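Local coordinates for probable GGDEF family protein (Chromobacterium violaceum, PDB 3NJA) that is of unknown function but probably serves, through its PAS domain, as the sensory module controlling a GGDEF (diguanylate cyclase-type) output domain, at residues A49-D52 with A53-Q56; V58-D61 with D62-R65; V66-E69 with L70-V74. All blocks are in the same frame, centred on the assembly; numbering follows the deposited sequence.

How the interactions relate
The three contacts follow one another along the chain in series, none nesting in or crossing another, and each is local. Interaction 1 (49-56) caps and spans helix 51-56; interaction 2 (58-65) rounds the turn that leads into helix 63-74; interaction 3 (66-74) continues along that helix to its end. Interaction 2 touches interaction 1 where Arg63 reaches the carbonyl oxygens of Phe55 and Gln56. Interaction 3 folds back on interaction 1, with Val66, Arg67 and Leu70 packing round Phe55, so the loop between the two helices is closed by side chains. All three meet the second subunit, interaction 1 only through Tyr54, joining this helical part of the PAS fold to the strands of another copy.

Interaction 1: A49-D52 with A53-Q56; sequences ATED and AYFQ
Glu51 reaches the rim of the Phe55 ring, its CD lying near the ring plane, while Tyr54 CE2 stands 3.6 Å above the centre of one face of that ring. The Tyr54 ring in turn has Glu51 O and Phe55 CE2 at its edge, in plane. Glu51 and Phe55 point the same way and run alongside each other: Glu51 CG is 3.7 Å from Phe55 CE2, and the carboxylate is turned 37° from the ring. Helix 63-74 supplies further neighbours, with Val66 against both aromatic side chains and Arg67 in a cation-pi contact with Phe55.

Backbone bonds wind the helix. Tyr54 N donates to Thr50 O at 3.1 Å and Phe55 N to Glu51 O at 3.1 Å; Gln56 N, 3.0 Å from Asp52 O, makes the straightest of the three. Thr50 holds the N-cap position, yet its hydroxyl is swung away from the turn. With OG1 anti to the backbone N (chi1 178°), the methyl CG2 lies over the turn instead, 3.1 Å from Ala53 N and 3.2 Å from Ala53 CB. The Ala53 methyl is buried here, also touching Phe47 and Asp48 of the preceding loop. The whole is the capped start and body of the short helix 51-56, part of the helical connection of the PAS fold between strand 30-32 and strand 80-87.

Interaction 2: V58-D61 with D62-R65; sequences VHPD and DRAR
Val58 and Arg63 run antiparallel, side chain past side chain, and between them runs a type I beta turn, residues 59 to 62, that delivers the chain into helix 63-74. Its sequence, His-Pro-Asp-Asp followed by Arg, is a familiar one in PAS domains at this point. The turn is closed by Asp62 N donating to His59 O at 2.9 Å.

Arg63 folds back over the turn. A chi1 of -61°, with CG anti to the carbonyl carbon, puts Arg63 CG 3.9 Å from Val58 CG1, and the extended chain beyond it then takes NE to Val58 O. There the guanidinium presents its edge: the NE bond is short, 2.7 Å, with Val58 O near the guanidinium plane, while NH2 adds a weak bond to the same oxygen. Pro60 CA sits over one face of the group, off centre.

Asp62 is directed to other partners. Its OD1 makes a salt bridge with Arg85 of the second subunit, and its OD2 another with Arg65 NH2 at 3.4 Å, so this buried carboxylate joins the helix start to the neighbouring chain. The His59 ring is held from within the turn: Asp61 N donates to His59 ND1 at 2.9 Å, lying just 3° out of the imidazole plane.

Interaction 3: V66-E69 with L70-V74; sequences VRRE and LDRHV
Val66 and Leu70 make the apolar part of this contact, lying side by side and pointing the same way, with Val66 CG1 3.7 Å from Leu70 CD1. Leu70 also packs on Phe55 of helix 51-56 in the same chain.

Among the backbone bonds, Leu70 N to Val66 O (2.9 Å) and Asp71 N to Arg67 O (3.0 Å) are nearly straight, and Arg72 N to Arg68 O continues the series. Glu69 O is gripped twice by one residue: His73 N reaches it at 3.2 Å and His73 ND1 at 2.8 Å, from opposite faces of the carbonyl plane. The second bond runs close to the imidazole plane and fixes the rotation of the ring, which also stacks on Phe80 of the second subunit.

Arg72, bent at chi3 (-64°), lays one guanidinium face over Arg68 O. The charged ends have their main partners beyond the two segments: Arg68 and Arg72 form salt bridges with Glu83 of the fourth subunit, whereas Glu69 pairs with Arg65 one turn back.

This is helix 63-74, the PAS helix leading to strand 80-87; it packs on Val82, Tyr84 and Asn100 of the second subunit, an arrangement consistent with strand exchange between copies.

Interaction 1: A49-D52 with A53-Q56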
ATOM      1  N   ALA B  49       0.060   6.123 -30.121  1.00 77.14           N
ATOM      2  CA  ALA B  49      -0.770   5.642 -29.007  1.00 81.45           C
ATOM      3  C   ALA B  49      -0.513   4.178 -28.649  1.00 77.03           C
ATOM      4  O   ALA B  49      -1.412   3.343 -28.746  1.00 82.62           O
ATOM      5  CB  ALA B  49      -2.259   5.862 -29.300  1.00 83.52           C
ATOM      6  N   THR B  50       0.718   3.874 -28.247  1.00 71.26           N
ATOM      7  CA  THR B  50       1.091   2.546 -27.763  1.00 67.26           C
ATOM      8  C   THR B  50       1.999   2.705 -26.554  1.00 66.98           C
ATOM      9  O   THR B  50       2.545   3.794 -26.326  1.00 64.58           O
ATOM     10  CB  THR B  50       1.861   1.743 -28.811  1.00 70.15           C
ATOM     11  OG1 THR B  50       2.226   0.473 -28.261  1.00 81.97           O
ATOM     12  CG2 THR B  50       3.129   2.463 -29.179  1.00 74.33           C
ATOM     13  N   GLU B  51       2.180   1.634 -25.781  1.00 60.55           N
ATOM     14  CA  GLU B  51       3.076   1.743 -24.637  1.00 60.62           C
ATOM     15  C   GLU B  51       4.523   2.055 -25.059  1.00 59.78           C
ATOM     16  O   GLU B  51       5.177   2.900 -24.440  1.00 51.00           O
ATOM     17  CB  GLU B  51       3.025   0.529 -23.710  1.00 52.87           C
ATOM     18  CG  GLU B  51       3.761   0.787 -22.392  1.00 64.57           C
ATOM     19  CD  GLU B  51       3.558  -0.310 -21.343  1.00 84.24           C
ATOM     20  OE1 GLU B  51       3.698  -0.010 -20.127  1.00 79.99           O
ATOM     21  OE2 GLU B  51       3.260  -1.464 -21.735  1.00 91.55           O
ATOM     22  N   ASP B  52       5.029   1.393 -26.096  1.00 62.79           N
ATOM     23  CA  ASP B  52       6.387   1.688 -26.549  0.52 63.38           C
ATOM     24  C   ASP B  52       6.510   3.151 -26.915  1.00 62.17           C
ATOM     25  O   ASP B  52       7.466   3.818 -26.513  1.00 65.82           O
ATOM     26  CB  ASP B  52       6.825   0.857 -27.751  0.52 64.85           C
ATOM     27  CG  ASP B  52       8.178   1.315 -28.297  0.52 64.13           C
ATOM     28  OD1 ASP B  52       9.150   1.340 -27.504  0.52 62.41           O
ATOM     29  OD2 ASP B  52       8.266   1.676 -29.494  0.52 54.06           O
ATOM     30  N   ALA B  53       5.535   3.656 -27.668  1.00 55.49           N
ATOM     31  CA  ALA B  53       5.563   5.050 -28.097  1.00 55.35           C
ATOM     32  C   ALA B  53       5.761   5.937 -26.886  1.00 54.85           C
ATOM     33  O   ALA B  53       6.500   6.919 -26.916  1.00 51.42           O
ATOM     34  CB  ALA B  53       4.289   5.421 -28.813  1.00 58.66           C
ATOM     35  N   TYR B  54       5.093   5.570 -25.805  1.00 60.60           N
ATOM     36  CA  TYR B  54       5.191   6.316 -24.565  1.00 55.79           C
ATOM     37  C   TYR B  54       6.635   6.290 -24.052  1.00 52.15           C
ATOM     38  O   TYR B  54       7.170   7.311 -23.624  1.00 55.54           O
ATOM     39  CB  TYR B  54       4.201   5.736 -23.549  1.00 48.38           C
ATOM     40  CG  TYR B  54       4.608   5.859 -22.108  1.00 38.06           C
ATOM     41  CD1 TYR B  54       4.450   7.056 -21.420  1.00 36.54           C
ATOM     42  CD2 TYR B  54       5.135   4.772 -21.426  1.00 49.13           C
ATOM     43  CE1 TYR B  54       4.817   7.174 -20.090  1.00 47.67           C
ATOM     44  CE2 TYR B  54       5.494   4.869 -20.084  1.00 55.91           C
ATOM     45  CZ  TYR B  54       5.335   6.073 -19.424  1.00 57.47           C
ATOM     46  OH  TYR B  54       5.698   6.178 -18.099  1.00 67.42           O
ATOM     47  N   PHE B  55       7.278   5.133 -24.133  1.00 42.97           N
ATOM     48  CA  PHE B  55       8.608   5.002 -23.572  1.00 41.81           C
ATOM     49  C   PHE B  55       9.650   5.763 -24.390  1.00 47.48           C
ATOM     50  O   PHE B  55      10.628   6.240 -23.832  1.00 54.83           O
ATOM     51  CB  PHE B  55       8.981   3.530 -23.405  1.00 49.00           C
ATOM     52  CG  PHE B  55       8.527   2.948 -22.106  1.00 53.27           C
ATOM     53  CD1 PHE B  55       9.166   3.283 -20.929  1.00 52.65           C
ATOM     54  CD2 PHE B  55       7.451   2.070 -22.057  1.00 60.77           C
ATOM     55  CE1 PHE B  55       8.735   2.747 -19.705  1.00 65.95           C
ATOM     56  CE2 PHE B  55       7.022   1.524 -20.848  1.00 57.20           C
ATOM     57  CZ  PHE B  55       7.665   1.865 -19.668  1.00 57.12           C
ATOM     58  N   GLN B  56       9.424   5.876 -25.700  1.00 43.27           N
ATOM     59  CA  GLN B  56      10.265   6.688 -26.582  1.00 59.94           C
ATOM     60  C   GLN B  56      10.200   8.173 -26.221  1.00 64.30           C
ATOM     61  O   GLN B  56      11.084   8.953 -26.607  1.00 66.72           O
ATOM     62  CB  GLN B  56       9.868   6.495 -28.058  1.00 54.64           C
ATOM     63  CG  GLN B  56      10.061   5.087 -28.596  1.00 53.10           C
ATOM     64  CD  GLN B  56      11.477   4.568 -28.375  1.00 67.59           C
ATOM     65  OE1 GLN B  56      11.667   3.401 -28.025  1.00 69.47           O
ATOM     66  NE2 GLN B  56      12.478   5.438 -28.568  1.00 74.61           N
TER

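Interaction 2: V58-D61 with D62-R65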
ATOM      1  N   VAL B  58       9.847   9.145 -23.002  1.00 52.63           N
ATOM      2  CA  VAL B  58      10.289   9.215 -21.617  1.00 54.08           C
ATOM      3  C   VAL B  58      11.795   9.384 -21.573  1.00 55.47           C
ATOM      4  O   VAL B  58      12.509   8.680 -22.280  1.00 51.91           O
ATOM      5  CB  VAL B  58       9.941   7.917 -20.859  1.00 56.65           C
ATOM      6  CG1 VAL B  58      10.535   7.949 -19.456  1.00 59.83           C
ATOM      7  CG2 VAL B  58       8.428   7.711 -20.795  1.00 55.17           C
ATOM      8  N   HIS B  59      12.273  10.295 -20.728  1.00 59.05           N
ATOM      9  CA  HIS B  59      13.711  10.513 -20.565  1.00 56.32           C
ATOM     10  C   HIS B  59      14.462   9.190 -20.550  1.00 53.08           C
ATOM     11  O   HIS B  59      14.099   8.265 -19.830  1.00 53.25           O
ATOM     12  CB  HIS B  59      14.015  11.315 -19.293  1.00 56.23           C
ATOM     13  CG  HIS B  59      15.375  11.942 -19.283  1.00 61.52           C
ATOM     14  ND1 HIS B  59      16.535  11.201 -19.226  1.00 63.94           N
ATOM     15  CD2 HIS B  59      15.759  13.242 -19.327  1.00 64.59           C
ATOM     16  CE1 HIS B  59      17.576  12.017 -19.235  1.00 62.26           C
ATOM     17  NE2 HIS B  59      17.131  13.261 -19.290  1.00 59.09           N
ATOM     18  N   PRO B  60      15.505   9.087 -21.378  1.00 55.46           N
ATOM     19  CA  PRO B  60      16.295   7.859 -21.465  1.00 53.36           C
ATOM     20  C   PRO B  60      16.824   7.412 -20.109  1.00 51.20           C
ATOM     21  O   PRO B  60      16.913   6.209 -19.881  1.00 53.74           O
ATOM     22  CB  PRO B  60      17.467   8.253 -22.380  1.00 57.89           C
ATOM     23  CG  PRO B  60      17.366   9.763 -22.551  1.00 60.33           C
ATOM     24  CD  PRO B  60      15.917  10.080 -22.379  1.00 55.41           C
ATOM     25  N   ASP B  61      17.172   8.355 -19.234  1.00 47.68           N
ATOM     26  CA  ASP B  61      17.755   8.016 -17.933  1.00 54.13           C
ATOM     27  C   ASP B  61      16.712   7.442 -16.964  1.00 63.80           C
ATOM     28  O   ASP B  61      17.046   7.025 -15.852  1.00 69.06           O
ATOM     29  CB  ASP B  61      18.438   9.241 -17.290  1.00 61.79           C
ATOM     30  CG  ASP B  61      19.601   9.804 -18.132  1.00 69.00           C
ATOM     31  OD1 ASP B  61      19.904   9.237 -19.201  1.00 59.42           O
ATOM     32  OD2 ASP B  61      20.218  10.817 -17.716  1.00 77.03           O
ATOM     33  N   ASP B  62      15.449   7.421 -17.379  1.00 60.57           N
ATOM     34  CA  ASP B  62      14.369   7.026 -16.475  1.00 64.47           C
ATOM     35  C   ASP B  62      13.620   5.752 -16.895  1.00 61.45           C
ATOM     36  O   ASP B  62      12.895   5.170 -16.085  1.00 60.82           O
ATOM     37  CB  ASP B  62      13.358   8.172 -16.312  1.00 61.26           C
ATOM     38  CG  ASP B  62      13.868   9.286 -15.416  1.00 64.30           C
ATOM     39  OD1 ASP B  62      13.307  10.407 -15.492  1.00 63.85           O
ATOM     40  OD2 ASP B  62      14.818   9.039 -14.634  1.00 61.63           O
ATOM     41  N   ARG B  63      13.790   5.319 -18.144  1.00 54.26           N
ATOM     42  CA  ARG B  63      12.953   4.246 -18.702  1.00 59.13           C
ATOM     43  C   ARG B  63      13.047   2.884 -18.002  1.00 59.67           C
ATOM     44  O   ARG B  63      12.040   2.186 -17.854  1.00 56.09           O
ATOM     45  CB  ARG B  63      13.210   4.057 -20.196  1.00 54.58           C
ATOM     46  CG  ARG B  63      12.913   5.280 -21.041  1.00 59.83           C
ATOM     47  CD  ARG B  63      13.283   5.017 -22.476  1.00 53.92           C
ATOM     48  NE  ARG B  63      13.186   6.225 -23.279  1.00 57.53           N
ATOM     49  CZ  ARG B  63      13.690   6.342 -24.507  1.00 56.79           C
ATOM     50  NH1 ARG B  63      14.332   5.320 -25.066  1.00 45.81           N
ATOM     51  NH2 ARG B  63      13.548   7.476 -25.179  1.00 51.43           N
ATOM     52  N   ALA B  64      14.247   2.489 -17.598  1.00 52.82           N
ATOM     53  CA  ALA B  64      14.399   1.213 -16.925  1.00 49.62           C
ATOM     54  C   ALA B  64      13.717   1.277 -15.562  1.00 54.89           C
ATOM     55  O   ALA B  64      12.926   0.398 -15.211  1.00 55.87           O
ATOM     56  CB  ALA B  64      15.863   0.857 -16.777  1.00 45.17           C
ATOM     57  N   ARG B  65      14.022   2.334 -14.813  1.00 53.31           N
ATOM     58  CA  ARG B  65      13.473   2.533 -13.481  1.00 57.77           C
ATOM     59  C   ARG B  65      11.957   2.395 -13.497  1.00 63.57           C
ATOM     60  O   ARG B  65      11.380   1.593 -12.761  1.00 67.55           O
ATOM     61  CB  ARG B  65      13.838   3.921 -12.969  1.00 53.50           C
ATOM     62  CG  ARG B  65      13.954   4.017 -11.441  1.00 53.55           C
ATOM     63  CD  ARG B  65      13.880   5.472 -10.983  1.00 47.00           C
ATOM     64  NE  ARG B  65      12.489   5.908 -10.994  1.00 60.86           N
ATOM     65  CZ  ARG B  65      12.049   7.048 -11.518  1.00 60.95           C
ATOM     66  NH1 ARG B  65      10.754   7.333 -11.464  1.00 57.64           N
ATOM     67  NH2 ARG B  65      12.888   7.897 -12.093  1.00 38.78           N
TER

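Interaction 3: V66-E69 with L70-V74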
ATOM      1  N   VAL B  66      11.324   3.194 -14.346  1.00 58.19           N
ATOM      2  CA  VAL B  66       9.881   3.192 -14.488  1.00 57.76           C
ATOM      3  C   VAL B  66       9.367   1.796 -14.834  1.00 64.15           C
ATOM      4  O   VAL B  66       8.431   1.290 -14.200  1.00 64.14           O
ATOM      5  CB  VAL B  66       9.451   4.192 -15.559  1.00 58.18           C
ATOM      6  CG1 VAL B  66       8.062   3.869 -16.056  1.00 58.61           C
ATOM      7  CG2 VAL B  66       9.541   5.619 -15.014  1.00 53.94           C
ATOM      8  N   ARG B  67       9.985   1.154 -15.821  1.00 56.96           N
ATOM      9  CA  ARG B  67       9.584  -0.209 -16.142  1.00 50.25           C
ATOM     10  C   ARG B  67       9.564  -1.089 -14.899  1.00 52.89           C
ATOM     11  O   ARG B  67       8.591  -1.800 -14.657  1.00 50.01           O
ATOM     12  CB  ARG B  67      10.448  -0.824 -17.240  1.00 49.67           C
ATOM     13  CG  ARG B  67       9.886  -0.532 -18.628  1.00 53.78           C
ATOM     14  CD  ARG B  67      10.564  -1.338 -19.716  1.00 62.21           C
ATOM     15  NE  ARG B  67      10.390  -0.707 -21.028  1.00 70.19           N
ATOM     16  CZ  ARG B  67      11.256   0.147 -21.574  1.00 67.36           C
ATOM     17  NH1 ARG B  67      12.381   0.471 -20.936  1.00 56.08           N
ATOM     18  NH2 ARG B  67      10.998   0.677 -22.762  1.00 70.41           N
ATOM     19  N   ARG B  68      10.627  -1.025 -14.107  1.00 46.29           N
ATOM     20  CA  ARG B  68      10.706  -1.824 -12.898  1.00 56.56           C
ATOM     21  C   ARG B  68       9.636  -1.440 -11.873  1.00 65.46           C
ATOM     22  O   ARG B  68       9.050  -2.308 -11.244  1.00 68.12           O
ATOM     23  CB  ARG B  68      12.093  -1.732 -12.270  1.00 46.00           C
ATOM     24  CG  ARG B  68      13.147  -2.518 -13.002  1.00 50.45           C
ATOM     25  CD  ARG B  68      14.511  -2.355 -12.337  1.00 55.70           C
ATOM     26  NE  ARG B  68      14.874  -0.959 -12.084  1.00 53.08           N
ATOM     27  CZ  ARG B  68      15.825  -0.294 -12.743  1.00 67.01           C
ATOM     28  NH1 ARG B  68      16.503  -0.894 -13.712  1.00 71.74           N
ATOM     29  NH2 ARG B  68      16.108   0.971 -12.429  1.00 56.19           N
ATOM     30  N   GLU B  69       9.383  -0.145 -11.712  1.00 62.09           N
ATOM     31  CA  GLU B  69       8.423   0.306 -10.711  1.00 49.79           C
ATOM     32  C   GLU B  69       7.008  -0.104 -11.074  1.00 53.82           C
ATOM     33  O   GLU B  69       6.205  -0.426 -10.194  1.00 50.41           O
ATOM     34  CB  GLU B  69       8.508   1.818 -10.504  1.00 50.70           C
ATOM     35  CG  GLU B  69       9.823   2.274  -9.856  1.00 64.33           C
ATOM     36  CD  GLU B  69       9.859   3.771  -9.554  1.00 73.14           C
ATOM     37  OE1 GLU B  69      10.877   4.247  -8.997  1.00 70.15           O
ATOM     38  OE2 GLU B  69       8.871   4.471  -9.876  1.00 76.52           O
ATOM     39  N   LEU B  70       6.698  -0.082 -12.367  1.00 58.28           N
ATOM     40  CA  LEU B  70       5.417  -0.585 -12.841  1.00 53.49           C
ATOM     41  C   LEU B  70       5.348  -2.050 -12.494  1.00 53.56           C
ATOM     42  O   LEU B  70       4.484  -2.479 -11.727  1.00 61.36           O
ATOM     43  CB  LEU B  70       5.295  -0.423 -14.349  1.00 55.54           C
ATOM     44  CG  LEU B  70       5.328   1.033 -14.808  1.00 59.97           C
ATOM     45  CD1 LEU B  70       5.561   1.133 -16.316  1.00 55.60           C
ATOM     46  CD2 LEU B  70       4.038   1.740 -14.391  1.00 56.98           C
ATOM     47  N   ASP B  71       6.283  -2.812 -13.043  1.00 48.02           N
ATOM     48  CA  ASP B  71       6.291  -4.254 -12.856  1.00 64.76           C
ATOM     49  C   ASP B  71       6.229  -4.606 -11.387  1.00 66.47           C
ATOM     50  O   ASP B  71       5.598  -5.580 -11.005  1.00 70.03           O
ATOM     51  CB  ASP B  71       7.530  -4.876 -13.492  1.00 78.60           C
ATOM     52  CG  ASP B  71       7.519  -4.768 -15.007  1.00 95.19           C
ATOM     53  OD1 ASP B  71       6.472  -4.373 -15.571  1.00100.99           O
ATOM     54  OD2 ASP B  71       8.556  -5.078 -15.632  1.00 97.86           O
ATOM     55  N   ARG B  72       6.881  -3.806 -10.558  1.00 61.40           N
ATOM     56  CA  ARG B  72       6.877  -4.078  -9.135  1.00 66.15           C
ATOM     57  C   ARG B  72       5.473  -3.917  -8.521  1.00 65.70           C
ATOM     58  O   ARG B  72       5.106  -4.639  -7.595  1.00 64.54           O
ATOM     59  CB  ARG B  72       7.891  -3.191  -8.423  1.00 65.90           C
ATOM     60  CG  ARG B  72       8.244  -3.698  -7.053  1.00 68.37           C
ATOM     61  CD  ARG B  72       9.399  -2.942  -6.438  1.00 72.54           C
ATOM     62  NE  ARG B  72      10.661  -3.090  -7.166  1.00 68.80           N
ATOM     63  CZ  ARG B  72      11.242  -2.108  -7.847  1.00 63.13           C
ATOM     64  NH1 ARG B  72      10.657  -0.911  -7.912  1.00 50.65           N
ATOM     65  NH2 ARG B  72      12.403  -2.321  -8.462  1.00 61.53           N
ATOM     66  N   HIS B  73       4.692  -2.983  -9.054  1.00 63.57           N
ATOM     67  CA  HIS B  73       3.373  -2.680  -8.514  1.00 57.18           C
ATOM     68  C   HIS B  73       2.278  -3.557  -9.106  1.00 61.57           C
ATOM     69  O   HIS B  73       1.405  -4.043  -8.389  1.00 68.17           O
ATOM     70  CB  HIS B  73       3.028  -1.210  -8.736  1.00 43.29           C
ATOM     71  CG  HIS B  73       3.628  -0.292  -7.719  1.00 55.56           C
ATOM     72  ND1 HIS B  73       4.950   0.102  -7.757  1.00 69.87           N
ATOM     73  CD2 HIS B  73       3.087   0.315  -6.639  1.00 56.65           C
ATOM     74  CE1 HIS B  73       5.195   0.908  -6.739  1.00 68.73           C
ATOM     75  NE2 HIS B  73       4.080   1.060  -6.049  1.00 61.46           N
ATOM     76  N   VAL B  74       2.328  -3.741 -10.417  1.00 59.33           N
ATOM     77  CA  VAL B  74       1.341  -4.540 -11.130  1.00 63.26           C
ATOM     78  C   VAL B  74       1.544  -6.043 -10.904  1.00 62.45           C
ATOM     79  O   VAL B  74       0.584  -6.810 -10.882  1.00 60.31           O
ATOM     80  CB  VAL B  74       1.367  -4.220 -12.669  1.00 72.61           C
ATOM     81  CG1 VAL B  74       2.777  -4.233 -13.192  1.00 78.02           C
ATOM     82  CG2 VAL B  74       0.524  -5.207 -13.460  1.00 68.55           C
TER